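PDB 6L85: phosphate transporter from Thermotoga maritima MSB8, which probably imports phosphate across the cell membrane, driven by the sodium gradient. Local coordinates for residues Q40-A45 / G299-G304; F47-G52 / F252-N257; T63-I68 / G276-T281. All blocks are in the same frame, centred on the assembly; numbering follows the deposited sequence.

Contact 1. Residues Q40-A45 / G299-G304; sequences QAALIA and GVFFLG
Between residues 40-45 of helix 38-56 and residues 299-304 at the end of helix 286-302, the nearest CA atoms are those of A42 and F301, 5.5 Å apart. This is apolar helix-to-helix packing in the all-helical membrane fold of the phosphate transporter family, and two alanines on helix 38-56 keep the approach short. The partner segment is running out of helix here: L303 is the first residue to leave helical backbone angles, and the carbonyl oxygen of G299 takes the N-H of both L303 and G304.

V300 and F301 do the touching from that side. V300 holds CG1 anti to its backbone N, which turns this one methyl onto the surface between A42 and A45, one turn apart. CG1 of V300 lies 3.9 Å from A45 CB. The same V300 CG1 also comes 3.5 Å from A42 O. F301, with CG likewise anti to its backbone N, runs alongside L43 and points the same way; its ring meets L43 obliquely, CE1 to L43 CD2 at 4.0 Å. The same patch meets the second subunit, whose F215 packs edge-to-face with F301 while its V216 rests on L43. Helix 2-32 adds V23 beside V300. F301 also has a neighbour within its own segment: its CD2 stands 3.9 Å above the plane of the F302 ring, over the ring centre.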
ATOM      1  N   GLN B  40      15.025 -12.898  -2.618  1.00 43.86           N
ATOM      2  CA  GLN B  40      14.382 -11.707  -2.074  1.00 44.61           C
ATOM      3  C   GLN B  40      13.718 -10.909  -3.184  1.00 42.84           C
ATOM      4  O   GLN B  40      12.589 -10.426  -3.027  1.00 43.95           O
ATOM      5  CB  GLN B  40      15.405 -10.839  -1.337  1.00 46.42           C
ATOM      6  CG  GLN B  40      16.110 -11.522  -0.176  1.00 50.77           C
ATOM      7  CD  GLN B  40      17.164 -10.634   0.458  1.00 50.70           C
ATOM      8  OE1 GLN B  40      18.025 -10.073  -0.221  1.00 48.91           O
ATOM      9  NE2 GLN B  40      17.089 -10.492   1.773  1.00 53.43           N
ATOM     10  N   ALA B  41      14.442 -10.716  -4.294  1.00 45.69           N
ATOM     11  CA  ALA B  41      13.895  -9.997  -5.438  1.00 44.70           C
ATOM     12  C   ALA B  41      12.578 -10.616  -5.874  1.00 40.62           C
ATOM     13  O   ALA B  41      11.604  -9.902  -6.133  1.00 39.99           O
ATOM     14  CB  ALA B  41      14.898  -9.994  -6.596  1.00 38.11           C
ATOM     15  N   ALA B  42      12.519 -11.950  -5.900  1.00 37.76           N
ATOM     16  CA  ALA B  42      11.299 -12.629  -6.320  1.00 40.95           C
ATOM     17  C   ALA B  42      10.147 -12.363  -5.350  1.00 40.70           C
ATOM     18  O   ALA B  42       9.023 -12.089  -5.781  1.00 39.34           O
ATOM     19  CB  ALA B  42      11.560 -14.127  -6.472  1.00 37.48           C
ATOM     20  N   LEU B  43      10.404 -12.423  -4.035  1.00 42.18           N
ATOM     21  CA  LEU B  43       9.311 -12.215  -3.072  1.00 40.81           C
ATOM     22  C   LEU B  43       8.775 -10.781  -3.123  1.00 37.79           C
ATOM     23  O   LEU B  43       7.539 -10.541  -3.119  1.00 37.59           O
ATOM     24  CB  LEU B  43       9.789 -12.568  -1.660  1.00 40.20           C
ATOM     25  CG  LEU B  43      10.156 -14.043  -1.464  1.00 45.24           C
ATOM     26  CD1 LEU B  43      10.905 -14.306  -0.124  1.00 41.07           C
ATOM     27  CD2 LEU B  43       8.933 -14.933  -1.597  1.00 39.06           C
ATOM     28  N   ILE B  44       9.695  -9.813  -3.182  1.00 32.25           N
ATOM     29  CA  ILE B  44       9.290  -8.418  -3.318  1.00 39.30           C
ATOM     30  C   ILE B  44       8.452  -8.232  -4.576  1.00 37.90           C
ATOM     31  O   ILE B  44       7.363  -7.631  -4.538  1.00 37.76           O
ATOM     32  CB  ILE B  44      10.518  -7.489  -3.332  1.00 41.56           C
ATOM     33  CG1 ILE B  44      11.386  -7.700  -2.098  1.00 45.53           C
ATOM     34  CG2 ILE B  44      10.078  -6.036  -3.424  1.00 43.05           C
ATOM     35  CD1 ILE B  44      12.637  -6.855  -2.096  1.00 43.51           C
ATOM     36  N   ALA B  45       8.948  -8.742  -5.715  1.00 40.29           N
ATOM     37  CA  ALA B  45       8.234  -8.558  -6.978  1.00 37.96           C
ATOM     38  C   ALA B  45       6.866  -9.198  -6.915  1.00 37.87           C
ATOM     39  O   ALA B  45       5.907  -8.666  -7.468  1.00 38.99           O
ATOM     40  CB  ALA B  45       9.031  -9.140  -8.144  1.00 35.92           C
ATOM     41  N   GLY B 299       4.500 -16.870 -11.514  1.00 40.82           N
ATOM     42  CA  GLY B 299       5.531 -17.010 -12.529  1.00 37.47           C
ATOM     43  C   GLY B 299       6.838 -16.366 -12.110  1.00 40.72           C
ATOM     44  O   GLY B 299       7.920 -16.882 -12.401  1.00 34.89           O
ATOM     45  N   VAL B 300       6.759 -15.221 -11.428  1.00 40.99           N
ATOM     46  CA  VAL B 300       7.966 -14.591 -10.911  1.00 38.34           C
ATOM     47  C   VAL B 300       8.681 -15.544  -9.971  1.00 42.96           C
ATOM     48  O   VAL B 300       9.903 -15.717 -10.047  1.00 40.37           O
ATOM     49  CB  VAL B 300       7.632 -13.273 -10.190  1.00 40.76           C
ATOM     50  CG1 VAL B 300       8.792 -12.897  -9.206  1.00 38.88           C
ATOM     51  CG2 VAL B 300       7.355 -12.160 -11.173  1.00 32.25           C
ATOM     52  N   PHE B 301       7.922 -16.191  -9.081  1.00 39.62           N
ATOM     53  CA  PHE B 301       8.560 -17.030  -8.071  1.00 44.76           C
ATOM     54  C   PHE B 301       9.073 -18.352  -8.633  1.00 43.65           C
ATOM     55  O   PHE B 301      10.170 -18.784  -8.278  1.00 48.28           O
ATOM     56  CB  PHE B 301       7.602 -17.315  -6.915  1.00 42.66           C
ATOM     57  CG  PHE B 301       8.247 -18.065  -5.786  1.00 42.50           C
ATOM     58  CD1 PHE B 301       9.100 -17.418  -4.899  1.00 47.29           C
ATOM     59  CD2 PHE B 301       8.034 -19.423  -5.631  1.00 45.42           C
ATOM     60  CE1 PHE B 301       9.713 -18.119  -3.840  1.00 49.32           C
ATOM     61  CE2 PHE B 301       8.636 -20.138  -4.576  1.00 53.03           C
ATOM     62  CZ  PHE B 301       9.475 -19.483  -3.677  1.00 47.15           C
ATOM     63  N   PHE B 302       8.292 -19.037  -9.459  1.00 42.07           N
ATOM     64  CA  PHE B 302       8.672 -20.381  -9.868  1.00 43.66           C
ATOM     65  C   PHE B 302       9.527 -20.436 -11.120  1.00 49.81           C
ATOM     66  O   PHE B 302      10.176 -21.464 -11.359  1.00 53.97           O
ATOM     67  CB  PHE B 302       7.438 -21.246 -10.101  1.00 44.00           C
ATOM     68  CG  PHE B 302       6.781 -21.708  -8.831  1.00 48.24           C
ATOM     69  CD1 PHE B 302       7.415 -22.622  -7.994  1.00 46.63           C
ATOM     70  CD2 PHE B 302       5.530 -21.227  -8.474  1.00 46.51           C
ATOM     71  CE1 PHE B 302       6.809 -23.047  -6.817  1.00 53.15           C
ATOM     72  CE2 PHE B 302       4.913 -21.646  -7.309  1.00 53.81           C
ATOM     73  CZ  PHE B 302       5.552 -22.559  -6.473  1.00 55.71           C
ATOM     74  N   LEU B 303       9.529 -19.399 -11.947  1.00 49.42           N
ATOM     75  CA  LEU B 303      10.293 -19.545 -13.177  1.00 49.16           C
ATOM     76  C   LEU B 303      11.182 -18.340 -13.466  1.00 49.33           C
ATOM     77  O   LEU B 303      12.242 -18.488 -14.082  1.00 60.24           O
ATOM     78  CB  LEU B 303       9.336 -19.838 -14.340  1.00 44.43           C
ATOM     79  CG  LEU B 303       9.974 -20.120 -15.702  1.00 57.25           C
ATOM     80  CD1 LEU B 303      11.097 -21.164 -15.574  1.00 60.57           C
ATOM     81  CD2 LEU B 303       8.912 -20.563 -16.715  1.00 50.97           C
ATOM     82  N   GLY B 304      10.777 -17.147 -13.022  1.00 47.74           N
ATOM     83  CA  GLY B 304      11.556 -15.951 -13.302  1.00 44.67           C
ATOM     84  C   GLY B 304      12.902 -15.950 -12.622  1.00 54.81           C
ATOM     85  O   GLY B 304      13.813 -15.217 -13.044  1.00 53.44           O
TER

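Contact 2. Residues F47-G52 / F252-N257; sequences FLEFLG and FSHGAN. With NA (sodium ion), chain R.
E49 starts with CG anti to its carbonyl carbon, then bends sharply at chi2, so that its carboxylate swings across to helix 231-258. H254 carries CG anti to its backbone N, and the two side chains cross obliquely. The result is a His-carboxylate hydrogen bond, short and nearly straight: H254 ND1 donates to E49 OE1 at 2.5 Å with an angle of 171° at the hydrogen. OE1 accepts on its syn lone pair and lies in the ring plane, although the carboxylate is turned 68° from the imidazole. At the far corner of that ring, NE2 is hydrogen-bonded to OD2 of D22, a residue of a different sodium site from the one N257 serves. With a carboxylate at each nitrogen, a positively charged imidazole would probably be favoured.

The segments 47-52 and 252-257 cross at -42°, their axes 6.5 Å apart. Glycines allow it. A CB on G52 would run into F252 O, and one on G255 into E49 O; instead CA-H...O contacts form, G52 CA to F252 O at 3.3 Å and G255 CA to E49 O at 3.5 Å. F252 has CG anti to its backbone N, and G52 CA sits over one face of the F252 ring, offset toward the rim, 3.8 Å from the ring centroid, a CH-pi contact.

One turn on from S253, N257 OD1 binds sodium at 2.3 Å, together with T107, D258, I344 and a water. Helix 320-339 packs against S253, helix 286-302 brings I296 to E49, and F209 of the second subunit meets F50 edge-to-face.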
ATOM      1  N   PHE B  47       4.825  -9.324  -4.477  1.00 38.99           N
ATOM      2  CA  PHE B  47       3.843  -8.410  -3.895  1.00 40.29           C
ATOM      3  C   PHE B  47       3.595  -7.189  -4.788  1.00 36.16           C
ATOM      4  O   PHE B  47       2.443  -6.778  -4.982  1.00 34.57           O
ATOM      5  CB  PHE B  47       4.265  -7.986  -2.486  1.00 43.49           C
ATOM      6  CG  PHE B  47       3.100  -7.734  -1.588  1.00 52.27           C
ATOM      7  CD1 PHE B  47       2.431  -6.512  -1.617  1.00 55.53           C
ATOM      8  CD2 PHE B  47       2.624  -8.738  -0.753  1.00 53.26           C
ATOM      9  CE1 PHE B  47       1.325  -6.285  -0.802  1.00 58.41           C
ATOM     10  CE2 PHE B  47       1.531  -8.522   0.060  1.00 53.84           C
ATOM     11  CZ  PHE B  47       0.873  -7.291   0.033  1.00 58.18           C
ATOM     12  N   LEU B  48       4.660  -6.620  -5.372  1.00 38.83           N
ATOM     13  CA  LEU B  48       4.528  -5.352  -6.090  1.00 35.11           C
ATOM     14  C   LEU B  48       3.848  -5.517  -7.456  1.00 35.15           C
ATOM     15  O   LEU B  48       3.068  -4.646  -7.867  1.00 32.30           O
ATOM     16  CB  LEU B  48       5.899  -4.688  -6.237  1.00 36.12           C
ATOM     17  CG  LEU B  48       6.345  -3.700  -5.148  1.00 42.05           C
ATOM     18  CD1 LEU B  48       5.358  -2.542  -4.956  1.00 39.79           C
ATOM     19  CD2 LEU B  48       6.570  -4.420  -3.837  1.00 40.77           C
ATOM     20  N   GLU B  49       4.131  -6.617  -8.174  1.00 32.71           N
ATOM     21  CA  GLU B  49       3.450  -6.905  -9.435  1.00 34.34           C
ATOM     22  C   GLU B  49       1.947  -7.041  -9.204  1.00 37.33           C
ATOM     23  O   GLU B  49       1.127  -6.484  -9.953  1.00 34.15           O
ATOM     24  CB  GLU B  49       3.986  -8.208 -10.052  1.00 35.54           C
ATOM     25  CG  GLU B  49       5.449  -8.235 -10.460  1.00 37.37           C
ATOM     26  CD  GLU B  49       5.647  -7.578 -11.811  1.00 41.58           C
ATOM     27  OE1 GLU B  49       4.648  -7.487 -12.554  1.00 41.95           O
ATOM     28  OE2 GLU B  49       6.772  -7.139 -12.117  1.00 46.29           O
ATOM     29  N   PHE B  50       1.570  -7.800  -8.167  1.00 31.04           N
ATOM     30  CA  PHE B  50       0.153  -8.004  -7.879  1.00 31.44           C
ATOM     31  C   PHE B  50      -0.500  -6.684  -7.503  1.00 30.06           C
ATOM     32  O   PHE B  50      -1.611  -6.385  -7.945  1.00 33.13           O
ATOM     33  CB  PHE B  50      -0.015  -9.061  -6.773  1.00 31.84           C
ATOM     34  CG  PHE B  50      -1.419  -9.169  -6.229  1.00 35.30           C
ATOM     35  CD1 PHE B  50      -2.379  -9.937  -6.878  1.00 32.48           C
ATOM     36  CD2 PHE B  50      -1.782  -8.493  -5.065  1.00 39.34           C
ATOM     37  CE1 PHE B  50      -3.681 -10.027  -6.373  1.00 35.18           C
ATOM     38  CE2 PHE B  50      -3.090  -8.594  -4.543  1.00 35.26           C
ATOM     39  CZ  PHE B  50      -4.027  -9.353  -5.187  1.00 31.63           C
ATOM     40  N   LEU B  51       0.214  -5.846  -6.744  1.00 31.56           N
ATOM     41  CA  LEU B  51      -0.350  -4.563  -6.330  1.00 31.33           C
ATOM     42  C   LEU B  51      -0.586  -3.631  -7.520  1.00 36.63           C
ATOM     43  O   LEU B  51      -1.620  -2.955  -7.591  1.00 34.44           O
ATOM     44  CB  LEU B  51       0.583  -3.908  -5.315  1.00 36.84           C
ATOM     45  CG  LEU B  51       0.011  -2.783  -4.463  1.00 39.98           C
ATOM     46  CD1 LEU B  51      -1.056  -3.356  -3.537  1.00 40.81           C
ATOM     47  CD2 LEU B  51       1.130  -2.130  -3.675  1.00 46.69           C
ATOM     48  N   GLY B  52       0.380  -3.555  -8.446  1.00 35.77           N
ATOM     49  CA  GLY B  52       0.183  -2.745  -9.643  1.00 31.86           C
ATOM     50  C   GLY B  52      -0.929  -3.270 -10.527  1.00 30.06           C
ATOM     51  O   GLY B  52      -1.742  -2.500 -11.036  1.00 31.70           O
ATOM     52  N   PHE B 252       5.726  -2.559  -9.734  1.00 33.91           N
ATOM     53  CA  PHE B 252       4.372  -2.034  -9.682  1.00 31.99           C
ATOM     54  C   PHE B 252       3.908  -1.607 -11.068  1.00 32.90           C
ATOM     55  O   PHE B 252       2.808  -1.971 -11.514  1.00 35.29           O
ATOM     56  CB  PHE B 252       4.345  -0.849  -8.706  1.00 31.96           C
ATOM     57  CG  PHE B 252       2.993  -0.195  -8.551  1.00 34.44           C
ATOM     58  CD1 PHE B 252       2.564   0.779  -9.445  1.00 34.25           C
ATOM     59  CD2 PHE B 252       2.161  -0.537  -7.492  1.00 34.74           C
ATOM     60  CE1 PHE B 252       1.320   1.393  -9.302  1.00 34.85           C
ATOM     61  CE2 PHE B 252       0.908   0.079  -7.335  1.00 31.41           C
ATOM     62  CZ  PHE B 252       0.496   1.040  -8.240  1.00 40.55           C
ATOM     63  N   SER B 253       4.737  -0.810 -11.756  1.00 32.46           N
ATOM     64  CA  SER B 253       4.325  -0.291 -13.056  1.00 34.64           C
ATOM     65  C   SER B 253       4.237  -1.416 -14.082  1.00 30.06           C
ATOM     66  O   SER B 253       3.397  -1.381 -14.984  1.00 30.06           O
ATOM     67  CB  SER B 253       5.292   0.804 -13.497  1.00 31.61           C
ATOM     68  OG  SER B 253       6.472   0.211 -13.975  1.00 41.63           O
ATOM     69  N   HIS B 254       5.030  -2.464 -13.892  1.00 31.71           N
ATOM     70  CA  HIS B 254       4.957  -3.614 -14.777  1.00 33.01           C
ATOM     71  C   HIS B 254       3.637  -4.358 -14.604  1.00 35.93           C
ATOM     72  O   HIS B 254       2.988  -4.723 -15.595  1.00 36.81           O
ATOM     73  CB  HIS B 254       6.132  -4.559 -14.531  1.00 31.21           C
ATOM     74  CG  HIS B 254       6.038  -5.793 -15.352  1.00 35.22           C
ATOM     75  ND1 HIS B 254       5.448  -6.944 -14.890  1.00 36.00           N
ATOM     76  CD2 HIS B 254       6.375  -6.031 -16.642  1.00 35.79           C
ATOM     77  CE1 HIS B 254       5.438  -7.851 -15.852  1.00 40.96           C
ATOM     78  NE2 HIS B 254       5.982  -7.314 -16.933  1.00 35.68           N
ATOM     79  N   GLY B 255       3.247  -4.633 -13.351  1.00 31.74           N
ATOM     80  CA  GLY B 255       1.932  -5.210 -13.105  1.00 30.06           C
ATOM     81  C   GLY B 255       0.818  -4.366 -13.697  1.00 30.06           C
ATOM     82  O   GLY B 255      -0.091  -4.892 -14.338  1.00 32.00           O
ATOM     83  N   ALA B 256       0.933  -3.039 -13.559  1.00 31.21           N
ATOM     84  CA  ALA B 256      -0.099  -2.134 -14.046  1.00 33.01           C
ATOM     85  C   ALA B 256      -0.246  -2.199 -15.578  1.00 35.04           C
ATOM     86  O   ALA B 256      -1.368  -2.265 -16.100  1.00 30.06           O
ATOM     87  CB  ALA B 256       0.213  -0.713 -13.581  1.00 30.06           C
ATOM     88  N   ASN B 257       0.873  -2.227 -16.308  1.00 30.06           N
ATOM     89  CA  ASN B 257       0.776  -2.222 -17.767  1.00 30.06           C
ATOM     90  C   ASN B 257       0.537  -3.614 -18.339  1.00 31.31           C
ATOM     91  O   ASN B 257      -0.193  -3.754 -19.325  1.00 30.87           O
ATOM     92  CB  ASN B 257       2.041  -1.616 -18.410  1.00 31.00           C
ATOM     93  CG  ASN B 257       1.797  -1.149 -19.862  1.00 30.96           C
ATOM     94  OD1 ASN B 257       2.041  -1.892 -20.802  1.00 32.98           O
ATOM     95  ND2 ASN B 257       1.267   0.054 -20.025  1.00 30.06           N
TER
HETATM   96 NA    NA R 503       2.575  -3.956 -21.628  1.00 34.12          NA
HETATM   97  O   HOH W   1       0.389  -4.476 -21.950  1.00 30.32           O

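Contact 3. Residues T63-I68 / G276-T281; sequences TIVKGI and GVVPKT
The tail of helix 58-66 meets the loop that joins helix 260-275 to helix 286-302, and one lysine makes most of the connection. K66 carries CG between its backbone N and carbonyl carbon, the crowded position (chi1 58°), and its chain bends again at chi3, which brings the ammonium up against the loop backbone. There NZ donates to two successive carbonyls: P279 O at 3.2 Å and K280 O, also at 3.2 Å from NZ. The two bonds differ in quality of aim. P279 O receives the donor in its carbonyl plane, at a C=O...N angle of 151°, whereas for K280 O the nitrogen stands 38° out of the plane.

Both oxygens can reach one nitrogen because the backbone at K280 takes up near-helical angles, so that the neighbouring carbonyls point much the same way. The side chains of P279 and K280 leave their CA atoms away from the helix, so the loop offers its main chain here. A helix-borne lysine thus joins the main chain of an inter-helix loop by two hydrogen bonds, at the periphery of the all-helical fold. An alanine here would remove the ammonium and most of the methylene chain, and would probably leave this part of the loop more mobile, with both carbonyls deprived of that donor.

Beside the polar pair lies a thin apolar contact. V278 points its CB toward the helix, and CG1, anti to the backbone N, sits 4.2 Å from K66 CE. That V278 CG1 is also 4.4 Å from V65 CG1. V278 touches V71 as well, in the loop that follows helix 58-66. The loop itself leaves helix 260-275 at G276, where positive phi calls for glycine. On the helix side, K66 O accepts a hydrogen bond from N128 ND2, and T63 OG1 is hydrogen-bonded to G341 O.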
ATOM      1  N   THR B  63      -7.941  -1.654 -23.404  1.00 39.11           N
ATOM      2  CA  THR B  63      -7.399  -1.522 -24.755  1.00 40.93           C
ATOM      3  C   THR B  63      -7.172  -2.886 -25.386  1.00 44.93           C
ATOM      4  O   THR B  63      -7.476  -3.094 -26.562  1.00 44.36           O
ATOM      5  CB  THR B  63      -6.105  -0.724 -24.726  1.00 40.70           C
ATOM      6  OG1 THR B  63      -6.358   0.536 -24.098  1.00 37.74           O
ATOM      7  CG2 THR B  63      -5.577  -0.493 -26.159  1.00 43.45           C
ATOM      8  N   ILE B  64      -6.644  -3.834 -24.619  1.00 42.06           N
ATOM      9  CA  ILE B  64      -6.505  -5.185 -25.159  1.00 43.99           C
ATOM     10  C   ILE B  64      -7.871  -5.738 -25.567  1.00 45.73           C
ATOM     11  O   ILE B  64      -7.994  -6.448 -26.574  1.00 43.17           O
ATOM     12  CB  ILE B  64      -5.789  -6.109 -24.152  1.00 36.73           C
ATOM     13  CG1 ILE B  64      -4.361  -5.610 -23.907  1.00 37.47           C
ATOM     14  CG2 ILE B  64      -5.780  -7.566 -24.636  1.00 31.16           C
ATOM     15  CD1 ILE B  64      -3.487  -5.531 -25.147  1.00 41.99           C
ATOM     16  N   VAL B  65      -8.925  -5.416 -24.806  1.00 44.04           N
ATOM     17  CA  VAL B  65     -10.226  -5.994 -25.136  1.00 42.92           C
ATOM     18  C   VAL B  65     -10.779  -5.404 -26.445  1.00 48.82           C
ATOM     19  O   VAL B  65     -11.291  -6.143 -27.295  1.00 49.63           O
ATOM     20  CB  VAL B  65     -11.212  -5.840 -23.961  1.00 40.96           C
ATOM     21  CG1 VAL B  65     -12.638  -6.117 -24.420  1.00 41.58           C
ATOM     22  CG2 VAL B  65     -10.846  -6.820 -22.829  1.00 40.05           C
ATOM     23  N   LYS B  66     -10.667  -4.087 -26.661  1.00 46.21           N
ATOM     24  CA  LYS B  66     -11.263  -3.574 -27.898  1.00 54.10           C
ATOM     25  C   LYS B  66     -10.364  -2.661 -28.735  1.00 53.62           C
ATOM     26  O   LYS B  66     -10.878  -1.913 -29.574  1.00 59.68           O
ATOM     27  CB  LYS B  66     -12.580  -2.855 -27.596  1.00 55.09           C
ATOM     28  CG  LYS B  66     -12.471  -1.700 -26.630  1.00 58.67           C
ATOM     29  CD  LYS B  66     -13.824  -0.996 -26.519  1.00 68.61           C
ATOM     30  CE  LYS B  66     -14.976  -1.999 -26.578  1.00 65.53           C
ATOM     31  NZ  LYS B  66     -16.269  -1.361 -26.965  1.00 73.22           N
ATOM     32  N   GLY B  67      -9.045  -2.740 -28.600  1.00 52.19           N
ATOM     33  CA  GLY B  67      -8.185  -1.834 -29.352  1.00 43.53           C
ATOM     34  C   GLY B  67      -7.408  -2.495 -30.473  1.00 49.74           C
ATOM     35  O   GLY B  67      -6.769  -1.810 -31.281  1.00 50.34           O
ATOM     36  N   ILE B  68      -7.463  -3.825 -30.546  1.00 48.54           N
ATOM     37  CA  ILE B  68      -6.751  -4.595 -31.567  1.00 52.77           C
ATOM     38  C   ILE B  68      -7.720  -5.224 -32.556  1.00 51.98           C
ATOM     39  O   ILE B  68      -7.610  -5.015 -33.765  1.00 56.07           O
ATOM     40  CB  ILE B  68      -5.845  -5.670 -30.926  1.00 50.37           C
ATOM     41  CG1 ILE B  68      -5.153  -5.119 -29.685  1.00 47.56           C
ATOM     42  CG2 ILE B  68      -4.833  -6.207 -31.955  1.00 47.99           C
ATOM     43  CD1 ILE B  68      -4.492  -6.202 -28.868  1.00 55.41           C
ATOM     44  N   GLY B 276     -22.841 -11.466 -23.643  1.00 49.64           N
ATOM     45  CA  GLY B 276     -22.929 -11.614 -25.089  1.00 47.16           C
ATOM     46  C   GLY B 276     -22.196 -10.531 -25.861  1.00 50.94           C
ATOM     47  O   GLY B 276     -20.984 -10.626 -26.074  1.00 57.57           O
ATOM     48  N   VAL B 277     -22.906  -9.497 -26.301  1.00 55.43           N
ATOM     49  CA  VAL B 277     -22.254  -8.414 -27.026  1.00 54.49           C
ATOM     50  C   VAL B 277     -21.398  -7.605 -26.062  1.00 54.44           C
ATOM     51  O   VAL B 277     -21.844  -7.245 -24.966  1.00 59.15           O
ATOM     52  CB  VAL B 277     -23.295  -7.526 -27.727  1.00 54.51           C
ATOM     53  CG1 VAL B 277     -22.634  -6.675 -28.811  1.00 60.13           C
ATOM     54  CG2 VAL B 277     -24.393  -8.369 -28.337  1.00 59.35           C
ATOM     55  N   VAL B 278     -20.160  -7.326 -26.461  1.00 57.00           N
ATOM     56  CA  VAL B 278     -19.251  -6.459 -25.707  1.00 56.86           C
ATOM     57  C   VAL B 278     -19.841  -5.054 -25.677  1.00 56.16           C
ATOM     58  O   VAL B 278     -20.011  -4.440 -26.737  1.00 58.37           O
ATOM     59  CB  VAL B 278     -17.847  -6.450 -26.329  1.00 56.68           C
ATOM     60  CG1 VAL B 278     -16.893  -5.564 -25.521  1.00 55.43           C
ATOM     61  CG2 VAL B 278     -17.322  -7.859 -26.428  1.00 57.84           C
ATOM     62  N   PRO B 279     -20.154  -4.508 -24.504  1.00 62.23           N
ATOM     63  CA  PRO B 279     -20.868  -3.224 -24.436  1.00 55.19           C
ATOM     64  C   PRO B 279     -20.018  -2.055 -24.911  1.00 63.43           C
ATOM     65  O   PRO B 279     -18.828  -2.175 -25.203  1.00 61.02           O
ATOM     66  CB  PRO B 279     -21.207  -3.077 -22.950  1.00 58.44           C
ATOM     67  CG  PRO B 279     -20.222  -3.959 -22.253  1.00 54.89           C
ATOM     68  CD  PRO B 279     -19.984  -5.119 -23.175  1.00 52.38           C
ATOM     69  N   LYS B 280     -20.686  -0.900 -24.993  1.00 66.91           N
ATOM     70  CA  LYS B 280     -20.048   0.347 -25.400  1.00 69.57           C
ATOM     71  C   LYS B 280     -18.829   0.616 -24.530  1.00 67.12           C
ATOM     72  O   LYS B 280     -17.692   0.706 -25.012  1.00 65.67           O
ATOM     73  CB  LYS B 280     -21.053   1.496 -25.295  1.00 68.26           C
ATOM     74  CG  LYS B 280     -22.480   1.144 -25.749  1.00 74.03           C
ATOM     75  CD  LYS B 280     -23.487   2.290 -25.490  1.00 81.63           C
ATOM     76  CE  LYS B 280     -24.782   1.792 -24.828  1.00 76.18           C
ATOM     77  NZ  LYS B 280     -25.224   2.686 -23.706  1.00 79.51           N
ATOM     78  N   THR B 281     -19.058   0.730 -23.231  1.00 66.96           N
ATOM     79  CA  THR B 281     -17.998   0.934 -22.261  1.00 65.06           C
ATOM     80  C   THR B 281     -17.734  -0.390 -21.542  1.00 67.78           C
ATOM     81  O   THR B 281     -18.645  -0.968 -20.930  1.00 64.99           O
ATOM     82  CB  THR B 281     -18.396   2.046 -21.286  1.00 74.34           C
ATOM     83  OG1 THR B 281     -19.307   1.531 -20.309  1.00 79.60           O
ATOM     84  CG2 THR B 281     -19.101   3.172 -22.043  1.00 69.31           C
TER

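How the contacts relate
Contacts 1 and 2 are successive stops along helix 38-56, their centres 13 Å apart, with contact 2 nested in the chain loop that contact 1 closes. Both reach the second subunit from this helix. Contact 2 lies nearest the ion sites: N257 is a sodium ligand, and a bound phosphate ion, probably from the crystallisation liquor, lies about 4 Å from the H254 side chain. Contact 1 is farther from the ions, with the V300 side chain about 11 Å from a sodium. Contact 3, on the following helix 58-66, is peripheral: its centre is 23 Å from that of contact 2, though their nearest atoms are about 6 Å apart, and 32 Å from contact 1.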